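Uncharacterized protein (Bacteroides dorei DSM 17855, PDB 5TGF) is a putative hydrolase of the beta-lactamase family, possibly acting through a serine nucleophile on beta-lactams or related substrates, and binds calcium. Local coordinates at residues Thr11-Ile16 with Glu331-Ile336; Ala66-Val71 with Lys165-Leu170; Thr182-Ala187 with Leu203-Asn208. All coordinates share one frame; numbering follows the deposited sequence.

From the N terminus the chain enters helix 11-22, whose first turns are met again more than 300 residues later by helix 328-337. Contact 1 thus closes nearly the whole chain into one loop, and both other contacts are nested inside it. Inside it, contact 2 is the first to close, joining helix 60-74 to the start of helix 167-179. The chain then runs on to contact 3, a short loop closed between residues 182-187 and 203-208, so that contacts 2 and 3 follow in series. Those two touch through Glu-168 and Phe-167, which meet Phe-186, whereas contact 1 packs on the six-stranded sheet, its centre about 35 Å from that of contact 2.

Contact 1: Thr11-Ile16 with Glu331-Ile336; sequences TPLDSI and ETVTKI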
loop_
_atom_site.group_PDB
_atom_site.type_symbol
_atom_site.label_atom_id
_atom_site.label_comp_id
_atom_site.label_asym_id
_atom_site.label_seq_id
_atom_site.Cartn_x
_atom_site.Cartn_y
_atom_site.Cartn_z
ATOM N N THR A 11 -17.411 4.693 -20.892
ATOM C CA THR A 11 -18.600 3.950 -20.574
ATOM C C THR A 11 -18.366 2.565 -19.950
ATOM O O THR A 11 -19.067 2.205 -19.013
ATOM C CB THR A 11 -19.484 3.779 -21.831
ATOM O OG1 THR A 11 -19.839 5.070 -22.292
ATOM C CG2 THR A 11 -20.732 3.017 -21.514
ATOM N N PRO A 12 -17.434 1.762 -20.497
ATOM C CA PRO A 12 -17.286 0.435 -19.904
ATOM C C PRO A 12 -16.849 0.489 -18.404
ATOM O O PRO A 12 -17.282 -0.346 -17.599
ATOM C CB PRO A 12 -16.229 -0.227 -20.781
ATOM C CG PRO A 12 -16.273 0.529 -22.067
ATOM C CD PRO A 12 -16.548 1.936 -21.665
ATOM N N LEU A 13 -16.018 1.464 -18.040
ATOM C CA LEU A 13 -15.598 1.611 -16.646
ATOM C C LEU A 13 -16.782 2.065 -15.790
ATOM O O LEU A 13 -17.059 1.502 -14.734
ATOM C CB LEU A 13 -14.451 2.613 -16.547
ATOM C CG LEU A 13 -13.895 2.905 -15.162
ATOM C CD1 LEU A 13 -13.299 1.626 -14.593
ATOM C CD2 LEU A 13 -12.844 4.013 -15.211
ATOM N N ASP A 14 -17.499 3.089 -16.269
ATOM C CA ASP A 14 -18.658 3.623 -15.542
ATOM C C ASP A 14 -19.720 2.527 -15.354
ATOM O O ASP A 14 -20.368 2.439 -14.304
ATOM C CB ASP A 14 -19.209 4.836 -16.300
ATOM C CG ASP A 14 -20.364 5.538 -15.569
ATOM O OD1 ASP A 14 -20.296 5.750 -14.332
ATOM O OD2 ASP A 14 -21.307 5.966 -16.273
ATOM N N SER A 15 -19.856 1.631 -16.331
ATOM C CA SER A 15 -20.888 0.597 -16.237
ATOM C C SER A 15 -20.526 -0.371 -15.141
ATOM O O SER A 15 -21.387 -0.824 -14.395
ATOM C CB SER A 15 -21.068 -0.178 -17.552
ATOM O OG SER A 15 -21.726 0.612 -18.519
ATOM N N ILE A 16 -19.246 -0.706 -15.053
ATOM C CA ILE A 16 -18.815 -1.684 -14.049
ATOM C C ILE A 16 -19.004 -1.103 -12.641
ATOM O O ILE A 16 -19.535 -1.761 -11.765
ATOM C CB ILE A 16 -17.354 -2.108 -14.266
ATOM C CG1 ILE A 16 -17.235 -2.921 -15.565
ATOM C CG2 ILE A 16 -16.848 -2.919 -13.068
ATOM C CD1 ILE A 16 -15.792 -3.154 -16.028
ATOM N N GLU A 331 -7.493 -3.040 -15.745
ATOM C CA GLU A 331 -7.644 -3.773 -17.016
ATOM C C GLU A 331 -8.556 -2.995 -17.953
ATOM O O GLU A 331 -8.260 -2.836 -19.148
ATOM C CB GLU A 331 -8.290 -5.155 -16.761
ATOM C CG GLU A 331 -8.501 -6.015 -18.001
ATOM C CD GLU A 331 -9.231 -7.325 -17.712
ATOM O OE1 GLU A 331 -8.859 -8.369 -18.260
ATOM O OE2 GLU A 331 -10.175 -7.330 -16.918
ATOM N N THR A 332 -9.667 -2.495 -17.408
ATOM C CA THR A 332 -10.671 -1.770 -18.202
ATOM C C THR A 332 -10.120 -0.419 -18.658
ATOM O O THR A 332 -10.313 -0.003 -19.821
ATOM C CB THR A 332 -11.980 -1.624 -17.426
ATOM O OG1 THR A 332 -12.452 -2.905 -16.972
ATOM C CG2 THR A 332 -13.090 -0.976 -18.284
ATOM N N VAL A 333 -9.368 0.255 -17.805
ATOM C CA VAL A 333 -8.668 1.484 -18.224
ATOM C C VAL A 333 -7.648 1.219 -19.331
ATOM O O VAL A 333 -7.564 1.962 -20.320
ATOM C CB VAL A 333 -8.051 2.241 -17.043
ATOM C CG1 VAL A 333 -7.132 3.359 -17.474
ATOM C CG2 VAL A 333 -9.143 2.783 -16.124
ATOM N N THR A 334 -6.898 0.137 -19.197
ATOM C CA THR A 334 -5.914 -0.215 -20.221
ATOM C C THR A 334 -6.581 -0.402 -21.581
ATOM O O THR A 334 -6.128 0.160 -22.557
ATOM C CB THR A 334 -5.100 -1.475 -19.808
ATOM O OG1 THR A 334 -4.216 -1.129 -18.736
ATOM C CG2 THR A 334 -4.259 -1.975 -20.970
ATOM N N LYS A 335 -7.712 -1.073 -21.599
ATOM C CA LYS A 335 -8.497 -1.228 -22.839
ATOM C C LYS A 335 -8.956 0.131 -23.380
ATOM O O LYS A 335 -8.781 0.427 -24.568
ATOM C CB LYS A 335 -9.683 -2.124 -22.573
ATOM C CG LYS A 335 -10.397 -2.675 -23.796
ATOM C CD LYS A 335 -11.537 -3.589 -23.343
ATOM C CE LYS A 335 -11.999 -4.560 -24.422
ATOM N NZ LYS A 335 -12.002 -3.946 -25.782
ATOM N N ILE A 336 -9.479 0.979 -22.487
ATOM C CA ILE A 336 -10.066 2.245 -22.892
ATOM C C ILE A 336 -9.028 3.171 -23.485
ATOM O O ILE A 336 -9.277 3.790 -24.538
ATOM C CB ILE A 336 -10.838 2.927 -21.731
ATOM C CG1 ILE A 336 -12.120 2.160 -21.436
ATOM C CG2 ILE A 336 -11.139 4.385 -22.051
ATOM C CD1 ILE A 336 -12.672 2.426 -20.062
#
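Helices 11-16 and 331-336 run antiparallel, their axes 160° apart and 9.5 Å from each other at closest approach, with Leu-13 opposite Thr-332. No hydrogen bond crosses between them, and the contact is carried by methyl groups. Thr-332 projects toward the first helix with CG2 anti to its own backbone N. This methyl lies against the backbone of the facing turn, where CG2 comes within 3.8 Å of Leu-13 N, and it also reaches CB of Pro-12. The hydroxyl takes the other branch, beside the backbone N (chi1 -54°), and there OG1 is bonded to the carbonyl of Val-328 one turn back in its own helix. Ile-16 meets Thr-332 tip to tip, with CD1 3.5 Å from Thr-332 OG1. One turn further along, Ile-336 sends CD1 over the start of the first helix, 3.9 Å from Leu-13 CB and 4.2 Å from Pro-12 CD. Leu-13, with CG anti to the backbone N, runs alongside Val-333, pointing the same way, and its CD2 is 4.0 Å from Val-333 CG2. Both of these side chains descend to the six-stranded antiparallel sheet: Leu-13 packs on Ile-31 and Phe-41, and Val-333 on Val-33 and Trp-295. The terminal helices of the beta-lactamase fold therefore lie together on one face of the sheet, across strands 38-46, 28-35 and 293-297.

Contact 2: Ala66-Val71 with Lys165-Leu170; sequences AVIGAV and KEFEPL
Glu-168 OE1 is held by one hydrogen bond from the backbone N of Phe-186, while OE2 is bonded to Gln-172 NE2, so both carboxylate oxygens are hydrogen-bonded, which should fix the group's rotation. That carboxylate faces the loop after the helix; the contact with residues 66-71 is wholly apolar. Phe-167 reaches helix 60-74 with CG anti to the backbone N (chi1 -172°), and CE1 and CZ do the touching. Val-67 crosses the ring obliquely, its CG1 3.7 Å from Phe-167 CE1 and its CB 3.8 Å from Phe-167 CZ. Ile-68 comes to the edge of the same ring, near its plane, with CG1 4.1 Å from Phe-167 CE1. One turn on, Leu-170 CB lies 4.1 Å from Val-67 CG1, so that the same methyl touches both the ring and the leucine, and Leu-170 CD1 makes a looser contact with Val-71 CG2. Val-71 also packs on Leu-77, a residue of the calcium site known for this protein. This apolar helix-to-helix packing in the helical part of the beta-lactamase fold joins helix 60-74 to the first turn of helix 167-179, with Met-163 of helix 150-163 touching Val-71 and Leu-170, and Leu-199 of helix 198-201 touching Ile-68 and Phe-167.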
loop_
_atom_site.group_PDB
_atom_site.type_symbol
_atom_site.label_atom_id
_atom_site.label_comp_id
_atom_site.label_asym_id
_atom_site.label_seq_id
_atom_site.Cartn_x
_atom_site.Cartn_y
_atom_site.Cartn_z
ATOM N N ALA A 66 6.372 5.017 1.600
ATOM C CA ALA A 66 6.865 6.355 1.186
ATOM C C ALA A 66 7.319 7.236 2.376
ATOM O O ALA A 66 8.319 7.952 2.256
ATOM C CB ALA A 66 5.828 7.075 0.364
ATOM N N VAL A 67 6.636 7.155 3.522
ATOM C CA VAL A 67 7.063 7.908 4.700
ATOM C C VAL A 67 8.453 7.401 5.147
ATOM O O VAL A 67 9.376 8.186 5.390
ATOM C CB VAL A 67 6.053 7.783 5.853
ATOM C CG1 VAL A 67 6.565 8.466 7.113
ATOM C CG2 VAL A 67 4.707 8.368 5.467
ATOM N N ILE A 68 8.608 6.081 5.206
ATOM C CA ILE A 68 9.873 5.471 5.568
ATOM C C ILE A 68 10.973 5.799 4.531
ATOM O O ILE A 68 12.102 6.123 4.912
ATOM C CB ILE A 68 9.738 3.946 5.782
ATOM C CG1 ILE A 68 8.738 3.656 6.905
ATOM C CG2 ILE A 68 11.110 3.286 6.010
ATOM C CD1 ILE A 68 8.371 2.192 7.021
ATOM N N GLY A 69 10.632 5.767 3.250
ATOM C CA GLY A 69 11.562 6.215 2.224
ATOM C C GLY A 69 12.031 7.675 2.417
ATOM O O GLY A 69 13.194 8.007 2.141
ATOM N N ALA A 70 11.158 8.551 2.857
ATOM C CA ALA A 70 11.556 9.951 3.103
ATOM C C ALA A 70 12.533 10.072 4.304
ATOM O O ALA A 70 13.439 10.924 4.323
ATOM C CB ALA A 70 10.338 10.828 3.288
ATOM N N VAL A 71 12.396 9.169 5.259
ATOM C CA VAL A 71 13.322 9.085 6.372
ATOM C C VAL A 71 14.656 8.513 5.918
ATOM O O VAL A 71 15.727 9.033 6.281
ATOM C CB VAL A 71 12.708 8.252 7.535
ATOM C CG1 VAL A 71 13.714 8.019 8.642
ATOM C CG2 VAL A 71 11.466 8.947 8.060
ATOM N N LYS A 165 10.882 11.174 16.189
ATOM C CA LYS A 165 9.539 11.724 16.005
ATOM C C LYS A 165 8.570 10.564 15.665
ATOM O O LYS A 165 8.952 9.633 14.980
ATOM C CB LYS A 165 9.551 12.724 14.844
ATOM C CG LYS A 165 8.451 13.745 14.857
ATOM C CD LYS A 165 8.710 14.841 13.802
ATOM C CE LYS A 165 7.424 15.632 13.579
ATOM N NZ LYS A 165 7.556 16.790 12.642
ATOM N N GLU A 166 7.331 10.661 16.110
ATOM C CA GLU A 166 6.386 9.558 15.909
ATOM C C GLU A 166 5.874 9.518 14.455
ATOM O O GLU A 166 5.969 10.505 13.710
ATOM C CB GLU A 166 5.243 9.637 16.916
ATOM C CG GLU A 166 5.644 9.182 18.321
ATOM C CD GLU A 166 4.454 8.767 19.156
ATOM O OE1 GLU A 166 3.713 9.655 19.591
ATOM O OE2 GLU A 166 4.193 7.551 19.301
ATOM N N PHE A 167 5.365 8.356 14.066
ATOM C CA PHE A 167 5.085 8.040 12.669
ATOM C C PHE A 167 3.969 8.894 12.065
ATOM O O PHE A 167 4.056 9.320 10.893
ATOM C CB PHE A 167 4.777 6.538 12.505
ATOM C CG PHE A 167 4.664 6.110 11.056
ATOM C CD1 PHE A 167 5.778 5.782 10.336
ATOM C CD2 PHE A 167 3.447 6.157 10.410
ATOM C CE1 PHE A 167 5.689 5.452 8.983
ATOM C CE2 PHE A 167 3.338 5.793 9.072
ATOM C CZ PHE A 167 4.461 5.462 8.367
ATOM N N GLU A 168 2.896 9.119 12.805
ATOM C CA GLU A 168 1.827 9.949 12.262
ATOM C C GLU A 168 2.326 11.415 12.009
ATOM O O GLU A 168 2.090 11.979 10.929
ATOM C CB GLU A 168 0.585 9.871 13.124
ATOM C CG GLU A 168 -0.545 10.827 12.742
ATOM C CD GLU A 168 -1.035 10.693 11.300
ATOM O OE1 GLU A 168 -0.884 9.627 10.683
ATOM O OE2 GLU A 168 -1.584 11.667 10.769
ATOM N N PRO A 169 3.027 12.017 12.993
ATOM C CA PRO A 169 3.562 13.348 12.704
ATOM C C PRO A 169 4.561 13.353 11.558
ATOM O O PRO A 169 4.554 14.304 10.751
ATOM C CB PRO A 169 4.260 13.746 14.013
ATOM C CG PRO A 169 3.616 12.962 15.055
ATOM C CD PRO A 169 2.982 11.746 14.436
ATOM N N LEU A 170 5.343 12.291 11.427
ATOM C CA LEU A 170 6.232 12.151 10.279
ATOM C C LEU A 170 5.495 12.115 8.950
ATOM O O LEU A 170 5.908 12.738 7.974
ATOM C CB LEU A 170 7.120 10.917 10.408
ATOM C CG LEU A 170 8.256 11.018 11.422
ATOM C CD1 LEU A 170 8.869 9.644 11.548
ATOM C CD2 LEU A 170 9.301 12.061 10.953
#

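Contact 3: Thr182-Ala187 with Leu203-Asn208; sequences THSHFA and LCTTLN
A single antiparallel beta bridge pairs the loop after helix 167-179 with strand 204-205 of the beta-lactamase fold, and one residue past it Phe-186 reaches out from CB to cover Leu-203. Its CB carries the ring beside the backbone N (chi1 -74°), turned over the side chain of Leu-203. Along one side, CD1 and CE1 meet Leu-203 CB, the closer being CE1 at 3.9 Å from that CB. CD2, CE2 and CZ all lie near Leu-203 CD1, which sits above the ring centre, 4.0 Å from the centroid of the Phe-186 ring and 8° off its normal, a CH-pi contact. Edge-to-face partners Phe-167 and Phe-171 of helix 167-179 extend this aromatic cluster, and Val-63 and Ala-64 of helix 60-74 also touch Phe-186.

The bridge itself is the hydrogen-bonded pair His-185 and Cys-204. Cys-204 N gives an almost straight bond of 2.8 Å to His-185 O, nearly along the C=O axis, and His-185 N returns one of 3.0 Å to Cys-204 O. The His-185 ring starts from the crowded position between backbone N and carbonyl carbon (chi1 46°), and this brings the ring back toward the partner strand, although the CB itself points away from it: CE1 is 3.5 Å from Cys-204 CB, with the sulfur oblique to the ring. Its NE2 is hydrogen-bonded to Lys-53 NZ. Beyond the bridge, Thr-205 OG1 donates a 2.7 Å bond to Ser-184 OG, which is also bonded to the carboxylate of Asp-209. Thr-206 caps helix 207-218 through OG1 to Asp-209 N, and a water joins that OG1, at 2.7 Å, to ND1 of His-183.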
loop_
_atom_site.group_PDB
_atom_site.type_symbol
_atom_site.label_atom_id
_atom_site.label_comp_id
_atom_site.label_asym_id
_atom_site.label_seq_id
_atom_site.Cartn_x
_atom_site.Cartn_y
_atom_site.Cartn_z
ATOM N N THR A 182 -4.830 17.047 2.836
ATOM C CA THR A 182 -5.327 17.699 4.076
ATOM C C THR A 182 -6.308 16.913 4.898
ATOM O O THR A 182 -6.708 17.381 5.977
ATOM C CB THR A 182 -5.960 19.065 3.776
ATOM O OG1 THR A 182 -6.972 18.897 2.799
ATOM C CG2 THR A 182 -4.862 20.029 3.280
ATOM N N HIS A 183 -6.704 15.731 4.444
ATOM C CA HIS A 183 -7.670 14.947 5.186
ATOM C C HIS A 183 -7.209 13.497 5.369
ATOM O O HIS A 183 -8.029 12.597 5.323
ATOM C CB HIS A 183 -9.019 14.967 4.444
ATOM C CG HIS A 183 -9.607 16.335 4.301
ATOM N ND1 HIS A 183 -9.576 17.036 3.116
ATOM C CD2 HIS A 183 -10.207 17.148 5.204
ATOM C CE1 HIS A 183 -10.141 18.221 3.292
ATOM N NE2 HIS A 183 -10.513 18.321 4.553
ATOM N N SER A 184 -5.909 13.270 5.497
ATOM C CA SER A 184 -5.379 11.927 5.652
ATOM C C SER A 184 -4.716 11.706 7.003
ATOM O O SER A 184 -4.099 12.621 7.548
ATOM C CB SER A 184 -4.384 11.622 4.537
ATOM O OG SER A 184 -5.031 11.645 3.287
ATOM N N HIS A 185 -4.807 10.486 7.537
ATOM C CA HIS A 185 -4.041 10.107 8.737
ATOM C C HIS A 185 -4.001 8.587 8.922
ATOM O O HIS A 185 -4.940 7.891 8.522
ATOM C CB HIS A 185 -4.615 10.729 10.007
ATOM C CG HIS A 185 -6.092 10.614 10.140
ATOM N ND1 HIS A 185 -6.715 9.461 10.564
ATOM C CD2 HIS A 185 -7.080 11.499 9.878
ATOM C CE1 HIS A 185 -8.019 9.651 10.590
ATOM N NE2 HIS A 185 -8.272 10.860 10.131
ATOM N N PHE A 186 -2.902 8.099 9.492
ATOM C CA PHE A 186 -2.740 6.688 9.907
ATOM C C PHE A 186 -3.226 6.423 11.324
ATOM O O PHE A 186 -3.576 5.292 11.654
ATOM C CB PHE A 186 -1.263 6.293 9.815
ATOM C CG PHE A 186 -0.763 6.088 8.407
ATOM C CD1 PHE A 186 -0.876 4.849 7.782
ATOM C CD2 PHE A 186 -0.154 7.136 7.702
ATOM C CE1 PHE A 186 -0.322 4.646 6.512
ATOM C CE2 PHE A 186 0.372 6.933 6.429
ATOM C CZ PHE A 186 0.271 5.701 5.830
ATOM N N ALA A 187 -3.210 7.458 12.162
ATOM C CA ALA A 187 -3.628 7.368 13.561
ATOM C C ALA A 187 -4.471 8.590 13.879
ATOM O O ALA A 187 -4.262 9.649 13.258
ATOM C CB ALA A 187 -2.403 7.345 14.464
ATOM N N LEU A 203 -4.681 3.664 7.443
ATOM C CA LEU A 203 -4.841 4.904 6.684
ATOM C C LEU A 203 -6.306 5.260 6.410
ATOM O O LEU A 203 -7.117 4.429 5.923
ATOM C CB LEU A 203 -4.054 4.848 5.356
ATOM C CG LEU A 203 -4.147 6.147 4.536
ATOM C CD1 LEU A 203 -3.477 7.317 5.254
ATOM C CD2 LEU A 203 -3.503 6.003 3.171
ATOM N N CYS A 204 -6.650 6.476 6.810
ATOM C CA CYS A 204 -7.887 7.139 6.423
ATOM C C CYS A 204 -7.511 8.249 5.427
ATOM O O CYS A 204 -6.598 9.015 5.710
ATOM C CB CYS A 204 -8.532 7.740 7.665
ATOM S SG CYS A 204 -10.217 8.346 7.403
ATOM N N THR A 205 -8.173 8.292 4.265
ATOM C CA THR A 205 -7.831 9.244 3.217
ATOM C C THR A 205 -9.041 9.589 2.331
ATOM O O THR A 205 -10.163 9.242 2.629
ATOM C CB THR A 205 -6.627 8.744 2.401
ATOM O OG1 THR A 205 -6.039 9.815 1.640
ATOM C CG2 THR A 205 -6.986 7.600 1.503
ATOM N N THR A 206 -8.791 10.372 1.297
ATOM C CA THR A 206 -9.840 10.769 0.352
ATOM C C THR A 206 -9.329 10.503 -1.052
ATOM O O THR A 206 -8.120 10.357 -1.261
ATOM C CB THR A 206 -10.166 12.260 0.501
ATOM O OG1 THR A 206 -8.998 13.030 0.200
ATOM C CG2 THR A 206 -10.597 12.605 1.927
ATOM N N LEU A 207 -10.225 10.561 -2.030
ATOM C CA LEU A 207 -9.821 10.493 -3.418
ATOM C C LEU A 207 -8.828 11.610 -3.761
ATOM O O LEU A 207 -7.768 11.315 -4.341
ATOM C CB LEU A 207 -11.018 10.598 -4.347
ATOM C CG LEU A 207 -10.679 10.618 -5.851
ATOM C CD1 LEU A 207 -10.113 9.263 -6.265
ATOM C CD2 LEU A 207 -11.860 11.018 -6.720
ATOM N N ASN A 208 -9.132 12.858 -3.354
ATOM C CA ASN A 208 -8.301 14.004 -3.724
ATOM C C ASN A 208 -6.923 13.907 -3.083
ATOM O O ASN A 208 -5.932 14.137 -3.754
ATOM C CB ASN A 208 -8.980 15.340 -3.359
ATOM C CG ASN A 208 -10.195 15.633 -4.229
ATOM O OD1 ASN A 208 -10.337 15.090 -5.333
ATOM N ND2 ASN A 208 -11.118 16.454 -3.708
HETATM O O HOH W 1 -9.541 15.648 0.439
#